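TIGR00725 family protein (Thermotoga maritima, PDB 1RCU) is of unknown function but belongs to the Rossmann-like SLOG superfamily, whose members probably bind nucleotides or nucleotide-derived ligands. Local coordinates at residues Val84-Asp90 and Leu98-Thr104; Ser124-Ile129 and Thr151-Thr155. All coordinates share one frame; numbering follows the deposited sequence.

Contact 1 of 2, residues Val84-Asp90 and Leu98-Thr104; sequences VVGILPD and LSVAVKT
Leu98 lays its methyl CD2 over one face of the flat Val85-Gly86 peptide, with CD2 3.7 Å from Gly86 N, while Val100 O meets the N-H edge of the same group. That edge bond, Gly86 N to Val100 O, is 2.9 Å long and almost straight at 174°. A CB on Gly86 would run into Leu98 CD1, so the bare CA lets the leucine lie close to the strand. The parallel pairing goes on with Val102 N giving to Gly86 O (2.7 Å) and Leu88 N to Val102 O (2.7 Å). At the start, Ser99 clasps Val84 twice: its N donates to Val84 O, and its OG, turned beside its own backbone N, accepts from Val84 N at 3.0 Å. At the far end Thr104 OG1, placed between backbone N and carbonyl carbon by chi1 of 66°, gives to Leu88 O at 2.8 Å and also bonds Leu106 N, while its methyl CG2 touches Ile87 CG2 at 3.8 Å, the two side chains crossing at about a right angle. A valine in its place would lack the hydroxyl and would probably leave Leu88 O and Leu106 N without their shared partner. Val85, Ile87, Val100 and Val102 line one face of the sheet; on the other, Leu88 CD1 rests on Ala101 CB (3.9 Å). Strand 84-88 also bonds strand 60-63, with Ile87 under helix 108-116 and Val84 against helix 68-79. Strand 100-103 is outermost within the chain; Lys25 and Asn118 of the second subunit bond Ala101 O and Lys103 N.

Contact 2 of 2, residues Ser124-Ile129 and Thr151-Thr155; sequences SIGGEI and TGGWT
Thr155 OG1 gives a 2.7 Å hydrogen bond to Gly126 O and receives one of 2.8 Å from Ser124 OG, so a single hydroxyl relays from the strand to the loop beyond it. Thr155 N adds a longer, bent bond to Gly126 O, gripping that carbonyl twice from one residue. Next along, Trp154 N reaches Gly127 O at 2.9 Å. On the other flank Gly126 N donates to Thr151 OG1 (3.0 Å), which in turn bonds Leu148 O. Gly126 CA comes within 3.0 Å of Gly152 O as a CA-H...O contact. A CB on Gly153 would clash with Gly126 C and Gly127 O, so its bare CA lets the two backbones press together; one on Gly126 would be tight against Thr151 O. Farther out, the Ile125 and Thr151 side chains cross at about a right angle, Ile125 CG2 lying 3.9 Å from Thr151 CB. Trp154 CD1 lies 3.5 Å from Glu128 O, while NE1 bonds Leu168 O of the third subunit. Glu128, N-cap of helix 129-140, bonds Asn170 of that subunit. A glycine-rich turn from strand tip to helix start is characteristic of Rossmann-like folds, and Gly-Gly-Glu-Ile-Gly-Thr resembles the phosphate-binding motif of related LOG proteins, consistent with a ligand site here.

Both contacts belong to the same seven-stranded parallel sheet but lie on opposite sides of the chain's centre, with their own centres 21 Å apart and nearest atoms about 12 Å apart. Strands 60-63 and 25-30 separate strand 84-88 of contact 1 from strand 121-125 of contact 2. They follow one another in the chain, contact 1 pairing the outermost strand on one side and contact 2 joining a strand end to a helix start. Strand 121-125 adjoins the first strand, 25-30, at the switch point where Rossmann-like folds usually bind their ligands, so contact 2 probably borders any such site; no bound ligand marks it here. Contact 1 faces the second subunit and contact 2 the third.

Contact 1 of 2, residues Val84-Asp90 and Leu98-Thr104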
ATOM      1  N   VAL A  84      -8.011  11.390  20.297  1.00 22.64           N
ATOM      2  CA  VAL A  84      -6.747  11.078  19.654  1.00 21.48           C
ATOM      3  C   VAL A  84      -6.904   9.755  18.917  1.00 21.39           C
ATOM      4  O   VAL A  84      -7.333   8.741  19.473  1.00 20.68           O
ATOM      5  CB  VAL A  84      -5.577  11.043  20.686  1.00 21.12           C
ATOM      6  CG1 VAL A  84      -5.923  10.161  21.831  1.00 17.44           C
ATOM      7  CG2 VAL A  84      -4.267  10.588  20.010  1.00 20.82           C
ATOM      8  N   VAL A  85      -6.569   9.788  17.638  1.00 23.31           N
ATOM      9  CA  VAL A  85      -6.705   8.629  16.766  1.00 23.81           C
ATOM     10  C   VAL A  85      -5.361   8.036  16.362  1.00 24.10           C
ATOM     11  O   VAL A  85      -4.462   8.756  15.918  1.00 24.85           O
ATOM     12  CB  VAL A  85      -7.477   9.028  15.495  1.00 23.00           C
ATOM     13  CG1 VAL A  85      -7.477   7.864  14.497  1.00 27.23           C
ATOM     14  CG2 VAL A  85      -8.895   9.441  15.862  1.00 22.33           C
ATOM     15  N   GLY A  86      -5.245   6.716  16.508  1.00 23.12           N
ATOM     16  CA  GLY A  86      -4.014   6.037  16.156  1.00 22.24           C
ATOM     17  C   GLY A  86      -4.078   5.277  14.845  1.00 21.72           C
ATOM     18  O   GLY A  86      -5.056   4.590  14.557  1.00 21.88           O
ATOM     19  N   ILE A  87      -3.030   5.421  14.042  1.00 21.60           N
ATOM     20  CA  ILE A  87      -2.923   4.732  12.754  1.00 22.77           C
ATOM     21  C   ILE A  87      -1.850   3.688  13.028  1.00 23.90           C
ATOM     22  O   ILE A  87      -0.680   4.017  13.185  1.00 22.14           O
ATOM     23  CB  ILE A  87      -2.429   5.685  11.641  1.00 21.47           C
ATOM     24  CG1 ILE A  87      -3.327   6.922  11.565  1.00 22.28           C
ATOM     25  CG2 ILE A  87      -2.430   4.980  10.302  1.00 19.78           C
ATOM     26  CD1 ILE A  87      -4.682   6.679  10.984  1.00 19.13           C
ATOM     27  N   LEU A  88      -2.266   2.431  13.085  1.00 25.83           N
ATOM     28  CA  LEU A  88      -1.364   1.339  13.405  1.00 28.88           C
ATOM     29  C   LEU A  88      -0.768   0.554  12.264  1.00 31.69           C
ATOM     30  O   LEU A  88      -1.434   0.257  11.267  1.00 31.01           O
ATOM     31  CB  LEU A  88      -2.074   0.343  14.320  1.00 29.15           C
ATOM     32  CG  LEU A  88      -2.445   0.833  15.713  1.00 30.64           C
ATOM     33  CD1 LEU A  88      -3.628   0.035  16.234  1.00 30.64           C
ATOM     34  CD2 LEU A  88      -1.233   0.699  16.639  1.00 29.98           C
ATOM     35  N   PRO A  89       0.527   0.228  12.392  1.00 35.04           N
ATOM     36  CA  PRO A  89       1.208  -0.554  11.366  1.00 38.38           C
ATOM     37  C   PRO A  89       0.667  -1.962  11.568  1.00 41.90           C
ATOM     38  O   PRO A  89       0.399  -2.358  12.702  1.00 39.52           O
ATOM     39  CB  PRO A  89       2.682  -0.414  11.747  1.00 36.61           C
ATOM     40  CG  PRO A  89       2.646  -0.231  13.207  1.00 34.67           C
ATOM     41  CD  PRO A  89       1.486   0.702  13.407  1.00 35.03           C
ATOM     42  N   ASP A  90       0.480  -2.691  10.474  1.00 47.58           N
ATOM     43  CA  ASP A  90      -0.045  -4.048  10.535  1.00 54.49           C
ATOM     44  C   ASP A  90      -1.350  -4.095  11.313  1.00 57.36           C
ATOM     45  O   ASP A  90      -2.136  -3.149  11.280  1.00 57.78           O
ATOM     46  CB  ASP A  90       0.957  -4.996  11.200  1.00 57.49           C
ATOM     47  CG  ASP A  90       1.545  -6.003  10.222  1.00 61.58           C
ATOM     48  OD1 ASP A  90       2.503  -5.651   9.489  1.00 62.84           O
ATOM     49  OD2 ASP A  90       1.039  -7.147  10.174  1.00 63.38           O
ATOM     50  N   LEU A  98      -5.755   5.454  23.066  1.00 27.91           N
ATOM     51  CA  LEU A  98      -6.332   5.802  21.786  1.00 26.80           C
ATOM     52  C   LEU A  98      -7.860   5.868  21.824  1.00 26.88           C
ATOM     53  O   LEU A  98      -8.521   4.947  22.307  1.00 28.02           O
ATOM     54  CB  LEU A  98      -5.865   4.808  20.717  1.00 26.45           C
ATOM     55  CG  LEU A  98      -4.372   4.775  20.399  1.00 25.31           C
ATOM     56  CD1 LEU A  98      -4.112   3.678  19.377  1.00 25.69           C
ATOM     57  CD2 LEU A  98      -3.915   6.128  19.872  1.00 26.57           C
ATOM     58  N   SER A  99      -8.422   6.968  21.328  1.00 25.84           N
ATOM     59  CA  SER A  99      -9.870   7.115  21.294  1.00 24.20           C
ATOM     60  C   SER A  99     -10.364   6.124  20.258  1.00 23.31           C
ATOM     61  O   SER A  99     -11.389   5.488  20.436  1.00 25.63           O
ATOM     62  CB  SER A  99     -10.267   8.529  20.870  1.00 24.03           C
ATOM     63  OG  SER A  99      -9.791   9.493  21.790  1.00 23.91           O
ATOM     64  N   VAL A 100      -9.615   6.007  19.173  1.00 22.02           N
ATOM     65  CA  VAL A 100      -9.921   5.098  18.084  1.00 20.91           C
ATOM     66  C   VAL A 100      -8.576   4.550  17.620  1.00 20.41           C
ATOM     67  O   VAL A 100      -7.625   5.313  17.496  1.00 19.63           O
ATOM     68  CB  VAL A 100     -10.552   5.844  16.882  1.00 22.09           C
ATOM     69  CG1 VAL A 100     -10.680   4.913  15.677  1.00 20.07           C
ATOM     70  CG2 VAL A 100     -11.898   6.417  17.283  1.00 22.68           C
ATOM     71  N   ALA A 101      -8.503   3.242  17.383  1.00 19.36           N
ATOM     72  CA  ALA A 101      -7.293   2.591  16.891  1.00 20.18           C
ATOM     73  C   ALA A 101      -7.610   2.101  15.475  1.00 21.31           C
ATOM     74  O   ALA A 101      -8.544   1.316  15.269  1.00 20.30           O
ATOM     75  CB  ALA A 101      -6.917   1.401  17.786  1.00 16.82           C
ATOM     76  N   VAL A 102      -6.833   2.558  14.499  1.00 22.01           N
ATOM     77  CA  VAL A 102      -7.068   2.160  13.110  1.00 22.68           C
ATOM     78  C   VAL A 102      -5.971   1.250  12.596  1.00 24.03           C
ATOM     79  O   VAL A 102      -4.829   1.678  12.436  1.00 24.08           O
ATOM     80  CB  VAL A 102      -7.146   3.394  12.158  1.00 21.51           C
ATOM     81  CG1 VAL A 102      -7.201   2.936  10.712  1.00 18.54           C
ATOM     82  CG2 VAL A 102      -8.360   4.234  12.497  1.00 19.98           C
ATOM     83  N   LYS A 103      -6.321  -0.003  12.328  1.00 25.31           N
ATOM     84  CA  LYS A 103      -5.359  -0.967  11.797  1.00 26.70           C
ATOM     85  C   LYS A 103      -5.235  -0.737  10.299  1.00 26.34           C
ATOM     86  O   LYS A 103      -6.183  -0.276   9.669  1.00 28.06           O
ATOM     87  CB  LYS A 103      -5.843  -2.385  12.081  1.00 28.95           C
ATOM     88  CG  LYS A 103      -6.106  -2.635  13.570  1.00 29.93           C
ATOM     89  CD  LYS A 103      -6.413  -4.103  13.851  1.00 33.89           C
ATOM     90  CE  LYS A 103      -6.707  -4.358  15.331  1.00 35.62           C
ATOM     91  NZ  LYS A 103      -7.995  -3.726  15.749  1.00 41.12           N
ATOM     92  N   THR A 104      -4.071  -1.032   9.730  1.00 26.74           N
ATOM     93  CA  THR A 104      -3.865  -0.812   8.304  1.00 25.42           C
ATOM     94  C   THR A 104      -3.326  -2.013   7.557  1.00 24.68           C
ATOM     95  O   THR A 104      -3.576  -2.153   6.359  1.00 25.11           O
ATOM     96  CB  THR A 104      -2.873   0.330   8.036  1.00 25.71           C
ATOM     97  OG1 THR A 104      -1.579  -0.060   8.511  1.00 22.96           O
ATOM     98  CG2 THR A 104      -3.319   1.616   8.725  1.00 23.90           C
TER

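Contact 2 of 2, residues Ser124-Ile129 and Thr151-Thr155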
ATOM      1  N   SER A 124       6.853  17.399  15.741  1.00 22.73           N
ATOM      2  CA  SER A 124       7.871  16.377  15.945  1.00 22.81           C
ATOM      3  C   SER A 124       8.581  16.450  17.297  1.00 21.50           C
ATOM      4  O   SER A 124       8.955  17.527  17.744  1.00 21.26           O
ATOM      5  CB  SER A 124       8.887  16.537  14.814  1.00 22.81           C
ATOM      6  OG  SER A 124       9.825  15.490  14.818  1.00 28.31           O
ATOM      7  N   ILE A 125       8.781  15.300  17.933  1.00 21.28           N
ATOM      8  CA  ILE A 125       9.467  15.222  19.231  1.00 20.98           C
ATOM      9  C   ILE A 125      10.469  14.061  19.227  1.00 19.96           C
ATOM     10  O   ILE A 125      10.085  12.895  19.045  1.00 18.99           O
ATOM     11  CB  ILE A 125       8.470  14.991  20.397  1.00 22.67           C
ATOM     12  CG1 ILE A 125       7.549  16.199  20.543  1.00 23.08           C
ATOM     13  CG2 ILE A 125       9.230  14.760  21.695  1.00 23.47           C
ATOM     14  CD1 ILE A 125       6.461  15.981  21.564  1.00 22.78           C
ATOM     15  N   GLY A 126      11.745  14.386  19.425  1.00 17.88           N
ATOM     16  CA  GLY A 126      12.786  13.372  19.449  1.00 17.13           C
ATOM     17  C   GLY A 126      12.763  12.540  18.197  1.00 17.20           C
ATOM     18  O   GLY A 126      12.780  13.090  17.094  1.00 18.54           O
ATOM     19  N   GLY A 127      12.744  11.222  18.368  1.00 17.80           N
ATOM     20  CA  GLY A 127      12.644  10.327  17.230  1.00 17.82           C
ATOM     21  C   GLY A 127      13.881   9.754  16.565  1.00 18.31           C
ATOM     22  O   GLY A 127      14.947  10.384  16.486  1.00 18.61           O
ATOM     23  N   GLU A 128      13.714   8.523  16.089  1.00 17.74           N
ATOM     24  CA  GLU A 128      14.759   7.823  15.375  1.00 17.64           C
ATOM     25  C   GLU A 128      14.403   7.843  13.885  1.00 17.51           C
ATOM     26  O   GLU A 128      13.643   8.702  13.427  1.00 17.77           O
ATOM     27  CB  GLU A 128      14.911   6.384  15.894  1.00 17.95           C
ATOM     28  CG  GLU A 128      15.442   6.255  17.338  1.00 22.70           C
ATOM     29  CD  GLU A 128      16.804   6.920  17.559  1.00 27.76           C
ATOM     30  OE1 GLU A 128      17.577   7.103  16.588  1.00 31.15           O
ATOM     31  OE2 GLU A 128      17.119   7.247  18.721  1.00 28.07           O
ATOM     32  N   ILE A 129      14.941   6.897  13.130  1.00 16.44           N
ATOM     33  CA  ILE A 129      14.721   6.897  11.690  1.00 16.67           C
ATOM     34  C   ILE A 129      13.265   7.057  11.240  1.00 17.98           C
ATOM     35  O   ILE A 129      12.974   7.786  10.289  1.00 17.17           O
ATOM     36  CB  ILE A 129      15.368   5.656  11.032  1.00 14.03           C
ATOM     37  CG1 ILE A 129      15.561   5.934   9.548  1.00 12.62           C
ATOM     38  CG2 ILE A 129      14.530   4.420  11.246  1.00 13.66           C
ATOM     39  CD1 ILE A 129      16.584   7.041   9.276  1.00  9.38           C
ATOM     40  N   THR A 151      14.294  18.493  22.236  1.00 24.52           N
ATOM     41  CA  THR A 151      13.812  17.147  22.529  1.00 22.12           C
ATOM     42  C   THR A 151      14.696  16.054  21.933  1.00 23.12           C
ATOM     43  O   THR A 151      14.369  14.866  22.002  1.00 22.40           O
ATOM     44  CB  THR A 151      12.374  16.961  22.015  1.00 22.39           C
ATOM     45  OG1 THR A 151      12.350  17.094  20.583  1.00 24.59           O
ATOM     46  CG2 THR A 151      11.453  18.008  22.643  1.00 19.72           C
ATOM     47  N   GLY A 152      15.808  16.467  21.334  1.00 22.81           N
ATOM     48  CA  GLY A 152      16.750  15.522  20.760  1.00 21.42           C
ATOM     49  C   GLY A 152      16.325  14.686  19.559  1.00 23.86           C
ATOM     50  O   GLY A 152      15.318  14.975  18.894  1.00 22.44           O
ATOM     51  N   GLY A 153      17.120  13.645  19.283  1.00 23.04           N
ATOM     52  CA  GLY A 153      16.861  12.742  18.175  1.00 22.35           C
ATOM     53  C   GLY A 153      16.932  13.439  16.830  1.00 22.97           C
ATOM     54  O   GLY A 153      17.743  14.338  16.641  1.00 24.60           O
ATOM     55  N   TRP A 154      16.081  13.040  15.892  1.00 22.07           N
ATOM     56  CA  TRP A 154      16.081  13.667  14.584  1.00 21.50           C
ATOM     57  C   TRP A 154      15.404  15.035  14.555  1.00 21.47           C
ATOM     58  O   TRP A 154      15.616  15.820  13.621  1.00 20.89           O
ATOM     59  CB  TRP A 154      15.423  12.737  13.571  1.00 21.72           C
ATOM     60  CG  TRP A 154      16.391  11.868  12.861  1.00 19.23           C
ATOM     61  CD1 TRP A 154      16.635  10.551  13.094  1.00 19.82           C
ATOM     62  CD2 TRP A 154      17.236  12.254  11.788  1.00 19.79           C
ATOM     63  NE1 TRP A 154      17.583  10.080  12.223  1.00 19.89           N
ATOM     64  CE2 TRP A 154      17.969  11.110  11.403  1.00 20.72           C
ATOM     65  CE3 TRP A 154      17.448  13.460  11.103  1.00 20.68           C
ATOM     66  CZ2 TRP A 154      18.909  11.138  10.356  1.00 19.01           C
ATOM     67  CZ3 TRP A 154      18.380  13.489  10.070  1.00 19.44           C
ATOM     68  CH2 TRP A 154      19.096  12.333   9.706  1.00 18.90           C
ATOM     69  N   THR A 155      14.598  15.335  15.575  1.00 21.11           N
ATOM     70  CA  THR A 155      13.908  16.621  15.602  1.00 21.46           C
ATOM     71  C   THR A 155      14.943  17.729  15.679  1.00 21.49           C
ATOM     72  O   THR A 155      14.795  18.776  15.057  1.00 21.23           O
ATOM     73  CB  THR A 155      12.924  16.711  16.784  1.00 22.31           C
ATOM     74  OG1 THR A 155      11.944  15.668  16.664  1.00 22.07           O
ATOM     75  CG2 THR A 155      12.203  18.046  16.791  1.00 22.63           C
TER